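HpcE (Thermus thermophilus, PDB 1WZO) probably catalyses a double-bond isomerisation as a 2-hydroxyhepta-2,4-diene-1,7-dioate isomerase of the fumarylacetoacetate hydrolase family. Local coordinates at residues Leu86-Ala91 and Leu129-Tyr134; Ser220-Gly225 and Asn240-Glu245. All coordinates share one frame; numbering follows the deposited sequence.

Interaction 1 of 2, residues Leu86-Ala91 and Leu129-Tyr134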
ATOM      1  N   LEU B  86     -16.423 -12.443 -16.392  1.00 17.67           N
ATOM      2  CA  LEU B  86     -16.728 -11.978 -17.737  1.00 18.74           C
ATOM      3  C   LEU B  86     -16.218 -12.967 -18.777  1.00 18.87           C
ATOM      4  O   LEU B  86     -15.029 -13.297 -18.820  1.00 18.12           O
ATOM      5  CB  LEU B  86     -16.109 -10.590 -17.966  1.00 18.95           C
ATOM      6  CG  LEU B  86     -16.603  -9.525 -16.980  1.00 19.98           C
ATOM      7  CD1 LEU B  86     -15.810  -8.246 -17.153  1.00 23.38           C
ATOM      8  CD2 LEU B  86     -18.083  -9.272 -17.196  1.00 21.93           C
ATOM      9  N   TYR B  87     -17.133 -13.443 -19.613  1.00 21.26           N
ATOM     10  CA  TYR B  87     -16.801 -14.399 -20.662  1.00 21.63           C
ATOM     11  C   TYR B  87     -16.240 -13.647 -21.876  1.00 21.67           C
ATOM     12  O   TYR B  87     -16.867 -12.723 -22.381  1.00 22.87           O
ATOM     13  CB  TYR B  87     -18.063 -15.186 -21.035  1.00 21.73           C
ATOM     14  CG  TYR B  87     -17.836 -16.360 -21.961  1.00 22.28           C
ATOM     15  CD1 TYR B  87     -17.662 -16.170 -23.332  1.00 22.37           C
ATOM     16  CD2 TYR B  87     -17.816 -17.663 -21.466  1.00 21.66           C
ATOM     17  CE1 TYR B  87     -17.479 -17.254 -24.189  1.00 23.77           C
ATOM     18  CE2 TYR B  87     -17.635 -18.755 -22.313  1.00 22.48           C
ATOM     19  CZ  TYR B  87     -17.469 -18.541 -23.674  1.00 23.33           C
ATOM     20  OH  TYR B  87     -17.313 -19.615 -24.521  1.00 23.69           O
ATOM     21  N   PRO B  88     -15.043 -14.033 -22.354  1.00 23.27           N
ATOM     22  CA  PRO B  88     -14.425 -13.371 -23.509  1.00 24.74           C
ATOM     23  C   PRO B  88     -15.304 -13.433 -24.748  1.00 25.98           C
ATOM     24  O   PRO B  88     -15.698 -14.516 -25.183  1.00 25.43           O
ATOM     25  CB  PRO B  88     -13.124 -14.145 -23.697  1.00 23.56           C
ATOM     26  CG  PRO B  88     -12.799 -14.602 -22.309  1.00 26.10           C
ATOM     27  CD  PRO B  88     -14.147 -15.066 -21.811  1.00 22.30           C
ATOM     28  N   LYS B  89     -15.598 -12.270 -25.315  1.00 26.95           N
ATOM     29  CA  LYS B  89     -16.434 -12.182 -26.508  1.00 28.71           C
ATOM     30  C   LYS B  89     -15.917 -13.079 -27.624  1.00 27.51           C
ATOM     31  O   LYS B  89     -14.760 -12.971 -28.028  1.00 29.05           O
ATOM     32  CB  LYS B  89     -16.477 -10.736 -27.008  1.00 32.85           C
ATOM     33  CG  LYS B  89     -17.414 -10.510 -28.188  1.00 36.05           C
ATOM     34  CD  LYS B  89     -18.867 -10.722 -27.782  1.00 41.68           C
ATOM     35  CE  LYS B  89     -19.235  -9.836 -26.595  1.00 43.98           C
ATOM     36  NZ  LYS B  89     -18.865  -8.417 -26.848  1.00 45.93           N
ATOM     37  N   GLY B  90     -16.774 -13.968 -28.116  1.00 27.06           N
ATOM     38  CA  GLY B  90     -16.387 -14.857 -29.198  1.00 27.03           C
ATOM     39  C   GLY B  90     -15.612 -16.109 -28.820  1.00 27.34           C
ATOM     40  O   GLY B  90     -15.369 -16.964 -29.672  1.00 25.56           O
ATOM     41  N   ALA B  91     -15.210 -16.225 -27.558  1.00 25.77           N
ATOM     42  CA  ALA B  91     -14.464 -17.401 -27.117  1.00 25.28           C
ATOM     43  C   ALA B  91     -15.364 -18.631 -27.183  1.00 24.10           C
ATOM     44  O   ALA B  91     -16.551 -18.562 -26.861  1.00 24.43           O
ATOM     45  CB  ALA B  91     -13.960 -17.202 -25.694  1.00 23.61           C
ATOM     46  N   LEU B 129      -9.598 -19.899 -14.006  1.00 17.39           N
ATOM     47  CA  LEU B 129     -10.184 -19.958 -15.339  1.00 17.79           C
ATOM     48  C   LEU B 129      -9.187 -19.827 -16.482  1.00 18.56           C
ATOM     49  O   LEU B 129      -8.105 -19.246 -16.341  1.00 16.57           O
ATOM     50  CB  LEU B 129     -11.282 -18.894 -15.473  1.00 17.86           C
ATOM     51  CG  LEU B 129     -12.554 -19.150 -14.650  1.00 15.85           C
ATOM     52  CD1 LEU B 129     -12.896 -17.934 -13.791  1.00 14.99           C
ATOM     53  CD2 LEU B 129     -13.707 -19.482 -15.591  1.00 17.83           C
ATOM     54  N   VAL B 130      -9.558 -20.389 -17.621  1.00 17.56           N
ATOM     55  CA  VAL B 130      -8.708 -20.332 -18.793  1.00 18.55           C
ATOM     56  C   VAL B 130      -9.555 -20.306 -20.054  1.00 19.55           C
ATOM     57  O   VAL B 130     -10.618 -20.933 -20.117  1.00 19.38           O
ATOM     58  CB  VAL B 130      -7.746 -21.551 -18.861  1.00 19.79           C
ATOM     59  CG1 VAL B 130      -8.545 -22.859 -18.866  1.00 19.24           C
ATOM     60  CG2 VAL B 130      -6.892 -21.468 -20.126  1.00 19.05           C
ATOM     61  N   ALA B 131      -9.101 -19.545 -21.043  1.00 20.24           N
ATOM     62  CA  ALA B 131      -9.785 -19.479 -22.328  1.00 21.15           C
ATOM     63  C   ALA B 131      -8.851 -20.241 -23.262  1.00 21.31           C
ATOM     64  O   ALA B 131      -7.874 -19.685 -23.777  1.00 19.97           O
ATOM     65  CB  ALA B 131      -9.944 -18.038 -22.777  1.00 21.21           C
ATOM     66  N   ARG B 132      -9.138 -21.525 -23.455  1.00 21.43           N
ATOM     67  CA  ARG B 132      -8.299 -22.371 -24.293  1.00 23.45           C
ATOM     68  C   ARG B 132      -8.142 -21.885 -25.728  1.00 23.43           C
ATOM     69  O   ARG B 132      -7.181 -22.260 -26.410  1.00 23.96           O
ATOM     70  CB  ARG B 132      -8.813 -23.815 -24.258  1.00 26.46           C
ATOM     71  CG  ARG B 132      -8.647 -24.451 -22.881  1.00 32.46           C
ATOM     72  CD  ARG B 132      -8.862 -25.956 -22.905  1.00 39.43           C
ATOM     73  NE  ARG B 132      -8.584 -26.569 -21.605  1.00 45.47           N
ATOM     74  CZ  ARG B 132      -7.400 -26.532 -20.996  1.00 48.01           C
ATOM     75  NH1 ARG B 132      -6.371 -25.912 -21.562  1.00 49.03           N
ATOM     76  NH2 ARG B 132      -7.242 -27.126 -19.819  1.00 49.66           N
ATOM     77  N   ASP B 133      -9.072 -21.046 -26.181  1.00 24.08           N
ATOM     78  CA  ASP B 133      -9.011 -20.490 -27.531  1.00 24.43           C
ATOM     79  C   ASP B 133      -7.679 -19.778 -27.721  1.00 26.14           C
ATOM     80  O   ASP B 133      -7.112 -19.774 -28.814  1.00 25.54           O
ATOM     81  CB  ASP B 133     -10.111 -19.446 -27.754  1.00 26.28           C
ATOM     82  CG  ASP B 133     -11.505 -20.012 -27.625  1.00 27.69           C
ATOM     83  OD1 ASP B 133     -11.842 -20.538 -26.544  1.00 27.23           O
ATOM     84  OD2 ASP B 133     -12.269 -19.917 -28.608  1.00 29.37           O
ATOM     85  N   TYR B 134      -7.183 -19.177 -26.644  1.00 24.51           N
ATOM     86  CA  TYR B 134      -5.952 -18.407 -26.715  1.00 24.45           C
ATOM     87  C   TYR B 134      -4.683 -19.113 -26.270  1.00 24.84           C
ATOM     88  O   TYR B 134      -3.656 -18.469 -26.087  1.00 24.11           O
ATOM     89  CB  TYR B 134      -6.131 -17.106 -25.921  1.00 25.78           C
ATOM     90  CG  TYR B 134      -7.464 -16.424 -26.177  1.00 27.24           C
ATOM     91  CD1 TYR B 134      -7.954 -16.265 -27.475  1.00 27.93           C
ATOM     92  CD2 TYR B 134      -8.239 -15.948 -25.119  1.00 25.14           C
ATOM     93  CE1 TYR B 134      -9.190 -15.652 -27.709  1.00 28.40           C
ATOM     94  CE2 TYR B 134      -9.466 -15.335 -25.343  1.00 25.76           C
ATOM     95  CZ  TYR B 134      -9.937 -15.193 -26.636  1.00 27.81           C
ATOM     96  OH  TYR B 134     -11.162 -14.606 -26.848  1.00 29.52           O
TER
HETATM   97  O   HOH W   1     -12.536 -14.945 -29.381  1.00 34.99           O
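A91, which closes a type II beta turn begun at P88, sits opposite D133 in a short 3-10 segment, their CA atoms 6.3 Å apart. This joins two parts of the fumarylacetoacetate hydrolase fold: the loop leaving strand 85-87 and the end of strand 120-131. The turn is tied by A91 N to P88 O at 3.0 Å, and G90 takes a positive phi of 82°, where a side chain would run into the carbonyl O of K89. D133 meets the turn at its exit. With CG anti to the carbonyl carbon (chi1 -62°), D133 sets its carboxylate against the A91 backbone, OD2 3.6 Å from A91 C. Each oxygen has a backbone partner just beyond: OD1 accepts from F93 N and OD2 from R92 N, so one carboxylate grips two consecutive N-H groups. An alanine in place of D133 would probably leave the R92 and F93 N-H groups without these acceptors and the chain after A91 less firmly held. Y134 comes up beside D133 and brings its phenol end to the turn. P88 CB lies at the edge of the ring, near its plane, 3.7 Å from Y134 OH, while D133 CB rests over one face, offset toward the rim. R144 makes a cation-pi contact with the same ring. A91 CB is 4.0 Å from Y134 OH and equally far from D133 OD1. A water 2.9 Å from Y134 OH donates to K89 O, linking the phenol to the turn backbone. Within 86-91, Y87 OH reaches from the strand over to A91 O, donating at 2.7 Å from 58° above the carbonyl plane.

Interaction 2 of 2, residues Ser220-Gly225 and Asn240-Glu245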
ATOM      1  N   SER B 220     -15.007 -29.462 -17.543  1.00 28.90           N
ATOM      2  CA  SER B 220     -15.011 -28.112 -16.994  1.00 27.92           C
ATOM      3  C   SER B 220     -15.395 -26.930 -17.884  1.00 28.56           C
ATOM      4  O   SER B 220     -15.165 -25.778 -17.506  1.00 26.39           O
ATOM      5  CB  SER B 220     -13.634 -27.846 -16.393  1.00 28.03           C
ATOM      6  OG  SER B 220     -12.626 -28.124 -17.353  1.00 27.93           O
ATOM      7  N   GLN B 221     -15.973 -27.188 -19.052  1.00 27.29           N
ATOM      8  CA  GLN B 221     -16.345 -26.087 -19.930  1.00 27.95           C
ATOM      9  C   GLN B 221     -17.555 -25.331 -19.391  1.00 27.71           C
ATOM     10  O   GLN B 221     -18.527 -25.931 -18.928  1.00 27.59           O
ATOM     11  CB  GLN B 221     -16.622 -26.595 -21.347  1.00 29.01           C
ATOM     12  CG  GLN B 221     -17.179 -25.531 -22.280  1.00 30.74           C
ATOM     13  CD  GLN B 221     -17.047 -25.906 -23.744  1.00 33.83           C
ATOM     14  OE1 GLN B 221     -17.079 -27.085 -24.100  1.00 34.70           O
ATOM     15  NE2 GLN B 221     -16.908 -24.902 -24.603  1.00 32.09           N
ATOM     16  N   VAL B 222     -17.483 -24.004 -19.445  1.00 24.96           N
ATOM     17  CA  VAL B 222     -18.566 -23.168 -18.954  1.00 23.68           C
ATOM     18  C   VAL B 222     -18.999 -22.157 -20.007  1.00 24.36           C
ATOM     19  O   VAL B 222     -18.248 -21.851 -20.929  1.00 25.64           O
ATOM     20  CB  VAL B 222     -18.149 -22.434 -17.667  1.00 24.33           C
ATOM     21  CG1 VAL B 222     -17.964 -23.441 -16.538  1.00 22.89           C
ATOM     22  CG2 VAL B 222     -16.855 -21.666 -17.899  1.00 20.90           C
ATOM     23  N   ARG B 223     -20.216 -21.646 -19.867  1.00 25.30           N
ATOM     24  CA  ARG B 223     -20.747 -20.689 -20.826  1.00 26.32           C
ATOM     25  C   ARG B 223     -21.479 -19.536 -20.147  1.00 25.22           C
ATOM     26  O   ARG B 223     -21.798 -19.601 -18.958  1.00 26.24           O
ATOM     27  CB  ARG B 223     -21.696 -21.412 -21.785  1.00 29.43           C
ATOM     28  CG  ARG B 223     -21.060 -22.599 -22.489  1.00 31.23           C
ATOM     29  CD  ARG B 223     -22.060 -23.305 -23.387  1.00 37.15           C
ATOM     30  NE  ARG B 223     -21.463 -24.441 -24.083  1.00 38.86           N
ATOM     31  CZ  ARG B 223     -21.007 -25.536 -23.483  1.00 41.18           C
ATOM     32  NH1 ARG B 223     -21.076 -25.656 -22.162  1.00 41.07           N
ATOM     33  NH2 ARG B 223     -20.476 -26.514 -24.207  1.00 41.91           N
ATOM     34  N   PRO B 224     -21.747 -18.455 -20.896  1.00 24.67           N
ATOM     35  CA  PRO B 224     -22.451 -17.303 -20.326  1.00 26.07           C
ATOM     36  C   PRO B 224     -23.749 -17.760 -19.664  1.00 26.34           C
ATOM     37  O   PRO B 224     -24.483 -18.569 -20.230  1.00 26.97           O
ATOM     38  CB  PRO B 224     -22.706 -16.420 -21.544  1.00 25.88           C
ATOM     39  CG  PRO B 224     -21.512 -16.693 -22.401  1.00 25.41           C
ATOM     40  CD  PRO B 224     -21.383 -18.201 -22.302  1.00 25.63           C
ATOM     41  N   GLY B 225     -24.022 -17.248 -18.469  1.00 26.27           N
ATOM     42  CA  GLY B 225     -25.237 -17.627 -17.773  1.00 26.53           C
ATOM     43  C   GLY B 225     -25.031 -18.699 -16.719  1.00 25.54           C
ATOM     44  O   GLY B 225     -25.828 -18.816 -15.787  1.00 27.36           O
ATOM     45  N   ASN B 240     -19.639 -18.150  -8.430  1.00 18.79           N
ATOM     46  CA  ASN B 240     -19.602 -17.039  -9.373  1.00 20.67           C
ATOM     47  C   ASN B 240     -20.369 -17.290 -10.658  1.00 20.15           C
ATOM     48  O   ASN B 240     -20.203 -18.326 -11.311  1.00 19.43           O
ATOM     49  CB  ASN B 240     -18.162 -16.681  -9.763  1.00 19.28           C
ATOM     50  CG  ASN B 240     -17.287 -16.386  -8.576  1.00 17.02           C
ATOM     51  OD1 ASN B 240     -16.668 -17.282  -8.012  1.00 18.01           O
ATOM     52  ND2 ASN B 240     -17.236 -15.122  -8.179  1.00 19.48           N
ATOM     53  N   PRO B 241     -21.237 -16.344 -11.031  1.00 21.15           N
ATOM     54  CA  PRO B 241     -22.005 -16.488 -12.264  1.00 21.84           C
ATOM     55  C   PRO B 241     -21.140 -15.918 -13.391  1.00 25.26           C
ATOM     56  O   PRO B 241     -20.161 -15.208 -13.129  1.00 22.09           O
ATOM     57  CB  PRO B 241     -23.251 -15.656 -11.993  1.00 21.64           C
ATOM     58  CG  PRO B 241     -22.737 -14.560 -11.115  1.00 21.82           C
ATOM     59  CD  PRO B 241     -21.797 -15.281 -10.175  1.00 21.34           C
ATOM     60  N   ILE B 242     -21.496 -16.236 -14.629  1.00 25.37           N
ATOM     61  CA  ILE B 242     -20.758 -15.767 -15.796  1.00 27.13           C
ATOM     62  C   ILE B 242     -21.658 -14.925 -16.694  1.00 29.21           C
ATOM     63  O   ILE B 242     -22.814 -15.274 -16.929  1.00 30.11           O
ATOM     64  CB  ILE B 242     -20.242 -16.948 -16.628  1.00 27.72           C
ATOM     65  CG1 ILE B 242     -19.412 -17.880 -15.748  1.00 25.95           C
ATOM     66  CG2 ILE B 242     -19.431 -16.434 -17.809  1.00 28.04           C
ATOM     67  CD1 ILE B 242     -19.013 -19.161 -16.438  1.00 24.20           C
ATOM     68  N   GLU B 243     -21.119 -13.812 -17.184  1.00 29.49           N
ATOM     69  CA  GLU B 243     -21.849 -12.912 -18.070  1.00 30.14           C
ATOM     70  C   GLU B 243     -20.940 -12.588 -19.249  1.00 30.73           C
ATOM     71  O   GLU B 243     -19.717 -12.682 -19.142  1.00 28.28           O
ATOM     72  CB  GLU B 243     -22.211 -11.607 -17.347  1.00 30.10           C
ATOM     73  CG  GLU B 243     -23.431 -11.661 -16.446  1.00 30.08           C
ATOM     74  CD  GLU B 243     -23.669 -10.339 -15.735  1.00 31.07           C
ATOM     75  OE1 GLU B 243     -23.198  -9.301 -16.248  1.00 32.93           O
ATOM     76  OE2 GLU B 243     -24.334 -10.328 -14.673  1.00 28.78           O
ATOM     77  N   GLU B 244     -21.534 -12.213 -20.374  1.00 32.76           N
ATOM     78  CA  GLU B 244     -20.748 -11.863 -21.547  1.00 35.80           C
ATOM     79  C   GLU B 244     -20.217 -10.448 -21.387  1.00 37.62           C
ATOM     80  O   GLU B 244     -20.823  -9.623 -20.701  1.00 36.33           O
ATOM     81  CB  GLU B 244     -21.598 -11.945 -22.810  1.00 38.69           C
ATOM     82  CG  GLU B 244     -22.100 -13.334 -23.123  1.00 43.18           C
ATOM     83  CD  GLU B 244     -21.985 -13.659 -24.593  1.00 45.59           C
ATOM     84  OE1 GLU B 244     -20.842 -13.684 -25.103  1.00 46.54           O
ATOM     85  OE2 GLU B 244     -23.033 -13.883 -25.237  1.00 47.26           O
ATOM     86  N   GLU B 245     -19.081 -10.167 -22.016  1.00 39.89           N
ATOM     87  CA  GLU B 245     -18.494  -8.840 -21.936  1.00 42.23           C
ATOM     88  C   GLU B 245     -19.448  -7.853 -22.590  1.00 44.70           C
ATOM     89  O   GLU B 245     -20.269  -8.234 -23.428  1.00 44.80           O
ATOM     90  CB  GLU B 245     -17.144  -8.809 -22.652  1.00 42.70           C
ATOM     91  CG  GLU B 245     -16.166  -9.849 -22.148  1.00 43.04           C
ATOM     92  CD  GLU B 245     -14.802  -9.742 -22.798  1.00 44.42           C
ATOM     93  OE1 GLU B 245     -14.726  -9.737 -24.049  1.00 42.02           O
ATOM     94  OE2 GLU B 245     -13.802  -9.672 -22.052  1.00 45.66           O
TER
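With chi1 at -55°, I242 holds CG1 anti to its carbonyl carbon, and chi2 at 172° extends CD1 from there to V222, where it touches both CB and CG2 at 3.6 Å. The two side chains cross at about a right angle. The contact lies in the fumarylacetoacetate hydrolase fold, between strand 237-244 of a five-stranded mixed sheet and the loop that runs from the short, weakly bonded strand 221-222 into strand 227-232, the antiparallel neighbour of 237-244. The V222 backbone bonds to V94 of strand 94-104, in another set of strands, and the buried V222-I242 pair therefore bridges the two. M228 touches both of these side chains, and Y87 lies on I242 as well. The other branch of I242 serves the loop: CG2 comes within 4.0 Å of P224 CA. Further out, the P224 ring lies against the aliphatic part of E244. E244 CG is 3.5 Å from both CB and CG of P224, and the glutamate chain bends at its second torsion, leaving CD 3.8 Å from P224 CG. Toward the surface this is van der Waals packing, led by E244 CG with the carboxylate carbon CD beside it. Just past the proline, G225 takes a positive phi, at which a CB would collide with the carbonyl O of P224. Its N-H closes the contact on I242 O at 2.8 Å and 158°, the donor lying above the carbonyl plane.

How the interactions relate
Both contacts are partly buried, lie on the same side of the chain's centre and are about 10 Å apart between centres. They meet at neighbouring strands: 85-87 feeds the turn of interaction 1, and 237-244 supplies half of interaction 2. Y87 N bonds to E243 O between these strands, K89 N donates to E245 OE1, and Y87 CE2 packs against V222 O. Interaction 1 runs from buried P88 and A91 out to exposed K89 and G90, where a water takes part in joining the segments, whereas interaction 2 has the apolar V222-I242 pair as its buried part, a direct backbone bond and, nearer solvent, E244 packing on P224 mainly through CG.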